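Local coordinates for avidin-related protein 2 (Gallus gallus, PDB 1WBI), which binds biotin in a pocket of its avidin-type beta-barrel subunit, four of which assemble into a tetramer, at residues R5-L9 and Q56-S61. Numbering follows the deposited sequence.
Sequences RKCSL and QHKRAS. With SO4 (sulfate ion), chain K; SO4 (sulfate ion), chain L; SO4 (sulfate ion), chain M.
In this eight-stranded up-and-down avidin barrel, side-chain-to-backbone hydrogen bonds join the loop entering strand 11-15 to the connection between antiparallel neighbours 50-56 and 64-70. Arg5 to Ser8 form a type II beta turn (Lys6 phi/psi -58/142°, Cys7 64/19°), closed by Ser8 N to Arg5 O, 3.2 Å. CA-CA spacings are Cys7-Ser61 7.5 Å, Ser8-Lys58 7.7 Å and Leu9-Gln56 7.9 Å. The Gln56 amide (chi1 p, chi2 t) bridges the turn's exit: NE2 donates to Cys7 O and His57 O, OE1 accepts from Leu9 N (each 3.0 Å). Arg5 (chi1 -91°, chi2 t, chi3 p) brings its guanidinium to backbone carbonyls, its NH2 donating to Arg59 O (3.1 Å) at the edge, with Lys58 O over one face. A water accepts from Arg5 NH2 (3.1 Å), 2.9 Å from Ser61 O. The chain K sulfate, probably from crystallisation, binds His57 ND1 (O1) and Arg59 NH2 (O3), both 2.8 Å. The Cys7-Cys84 disulfide ties the turn to strand 77-86, Leu9 packs on strand 64-70, and His57 stacks on His70 of the second subunit.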
loop_
_atom_site.group_PDB
_atom_site.type_symbol
_atom_site.label_atom_id
_atom_site.label_comp_id
_atom_site.label_asym_id
_atom_site.label_seq_id
_atom_site.Cartn_x
_atom_site.Cartn_y
_atom_site.Cartn_z
ATOM N N ARG A 5 -18.609 -23.490 9.993
ATOM C CA ARG A 5 -19.076 -22.118 10.126
ATOM C C ARG A 5 -18.781 -21.320 8.871
ATOM O O ARG A 5 -17.747 -21.516 8.228
ATOM C CB ARG A 5 -18.328 -21.390 11.263
ATOM C CG ARG A 5 -18.947 -21.459 12.610
ATOM C CD ARG A 5 -18.063 -20.838 13.632
ATOM N NE ARG A 5 -17.902 -19.386 13.479
ATOM C CZ ARG A 5 -18.198 -18.479 14.409
ATOM N NH1 ARG A 5 -18.732 -18.830 15.577
ATOM N NH2 ARG A 5 -18.009 -17.192 14.147
ATOM N N LYS A 6 -19.640 -20.365 8.568
ATOM C CA LYS A 6 -19.317 -19.344 7.562
ATOM C C LYS A 6 -18.047 -18.613 7.986
ATOM O O LYS A 6 -17.839 -18.337 9.164
ATOM C CB LYS A 6 -20.476 -18.355 7.410
ATOM C CG LYS A 6 -21.744 -18.941 6.829
ATOM C CD LYS A 6 -21.614 -19.447 5.400
ATOM C CE LYS A 6 -22.955 -19.953 4.881
ATOM N NZ LYS A 6 -22.845 -20.172 3.400
ATOM N N CYS A 7 -17.213 -18.281 7.021
ATOM C CA CYS A 7 -15.944 -17.579 7.255
ATOM C C CYS A 7 -14.918 -18.362 8.085
ATOM O O CYS A 7 -13.935 -17.782 8.594
ATOM C CB CYS A 7 -16.173 -16.160 7.798
ATOM S SG CYS A 7 -16.886 -15.086 6.615
ATOM N N SER A 8 -15.084 -19.681 8.187
ATOM C CA SER A 8 -13.915 -20.552 8.457
ATOM C C SER A 8 -13.164 -20.618 7.156
ATOM O O SER A 8 -13.747 -20.868 6.105
ATOM C CB SER A 8 -14.317 -21.966 8.869
ATOM O OG SER A 8 -13.165 -22.776 9.024
ATOM N N LEU A 9 -11.880 -20.322 7.172
ATOM C CA LEU A 9 -11.146 -20.249 5.916
ATOM C C LEU A 9 -10.881 -21.638 5.318
ATOM O O LEU A 9 -10.599 -21.715 4.126
ATOM C CB LEU A 9 -9.840 -19.504 6.115
ATOM C CG LEU A 9 -10.107 -18.033 6.431
ATOM C CD1 LEU A 9 -8.816 -17.372 6.703
ATOM C CD2 LEU A 9 -10.869 -17.373 5.266
ATOM N N GLN A 56 -6.475 -16.540 11.396
ATOM C CA GLN A 56 -7.735 -15.772 11.390
ATOM C C GLN A 56 -8.229 -15.600 12.805
ATOM O O GLN A 56 -7.939 -16.433 13.698
ATOM C CB GLN A 56 -8.848 -16.407 10.540
ATOM C CG GLN A 56 -9.357 -17.748 11.068
ATOM C CD GLN A 56 -10.605 -18.203 10.366
ATOM O OE1 GLN A 56 -10.542 -19.170 9.589
ATOM N NE2 GLN A 56 -11.744 -17.562 10.631
ATOM N N HIS A 57 -9.054 -14.575 12.986
ATOM C CA HIS A 57 -9.908 -14.485 14.177
ATOM C C HIS A 57 -11.020 -15.531 14.083
ATOM O O HIS A 57 -11.548 -15.769 13.026
ATOM C CB HIS A 57 -10.459 -13.069 14.322
ATOM C CG HIS A 57 -9.429 -12.097 14.771
ATOM N ND1 HIS A 57 -9.245 -11.779 16.101
ATOM C CD2 HIS A 57 -8.531 -11.349 14.077
ATOM C CE1 HIS A 57 -8.245 -10.916 16.199
ATOM N NE2 HIS A 57 -7.818 -10.616 14.991
ATOM N N LYS A 58 -11.375 -16.122 15.214
ATOM C CA LYS A 58 -12.338 -17.226 15.204
ATOM C C LYS A 58 -13.757 -16.902 15.607
ATOM O O LYS A 58 -14.673 -17.517 15.069
ATOM C CB LYS A 58 -11.842 -18.352 16.075
ATOM C CG LYS A 58 -10.529 -18.957 15.646
ATOM C CD LYS A 58 -10.659 -20.295 14.968
ATOM C CE LYS A 58 -11.178 -21.376 15.863
ATOM N NZ LYS A 58 -11.161 -22.690 15.146
ATOM N N ARG A 59 -13.959 -15.996 16.550
ATOM C CA ARG A 59 -15.295 -15.749 17.103
ATOM C C ARG A 59 -16.142 -14.822 16.277
ATOM O O ARG A 59 -17.363 -14.937 16.247
ATOM C CB ARG A 59 -15.171 -15.219 18.522
ATOM C CG ARG A 59 -14.859 -16.302 19.493
ATOM C CD ARG A 59 -14.600 -15.715 20.852
ATOM N NE ARG A 59 -13.237 -15.234 20.911
ATOM C CZ ARG A 59 -12.741 -14.574 21.948
ATOM N NH1 ARG A 59 -13.506 -14.246 22.976
ATOM N NH2 ARG A 59 -11.467 -14.206 21.940
ATOM N N ALA A 60 -15.508 -13.851 15.624
ATOM C CA ALA A 60 -16.247 -12.811 14.935
ATOM C C ALA A 60 -17.129 -13.381 13.825
ATOM O O ALA A 60 -16.716 -14.304 13.147
ATOM C CB ALA A 60 -15.258 -11.795 14.363
ATOM N N SER A 61 -18.327 -12.836 13.633
ATOM C CA SER A 61 -19.179 -13.278 12.528
ATOM C C SER A 61 -18.546 -12.972 11.168
ATOM O O SER A 61 -18.772 -13.752 10.218
ATOM C CB SER A 61 -20.552 -12.625 12.589
ATOM O OG SER A 61 -20.470 -11.261 12.421
HETATM S S SO4 K . -10.422 -14.631 18.380
HETATM O O1 SO4 K . -10.544 -13.182 18.166
HETATM O O2 SO4 K . -11.746 -15.223 18.303
HETATM O O3 SO4 K . -9.808 -14.763 19.708
HETATM O O4 SO4 K . -9.575 -15.231 17.369
HETATM S S SO4 L . -19.933 -9.855 15.663
HETATM O O1 SO4 L . -19.517 -8.672 14.915
HETATM O O2 SO4 L . -21.205 -10.324 15.104
HETATM O O3 SO4 L . -18.910 -10.868 15.516
HETATM O O4 SO4 L . -20.116 -9.438 17.046
HETATM S S SO4 M . -10.973 -12.875 25.297
HETATM O O1 SO4 M . -10.012 -13.932 25.597
HETATM O O2 SO4 M . -12.284 -13.557 25.294
HETATM O O3 SO4 M . -10.879 -11.814 26.282
HETATM O O4 SO4 M . -10.642 -12.311 23.984
HETATM O O HOH W 1 -18.335 -16.443 11.136
HETATM O O HOH W 2 -12.059 -21.334 11.267
#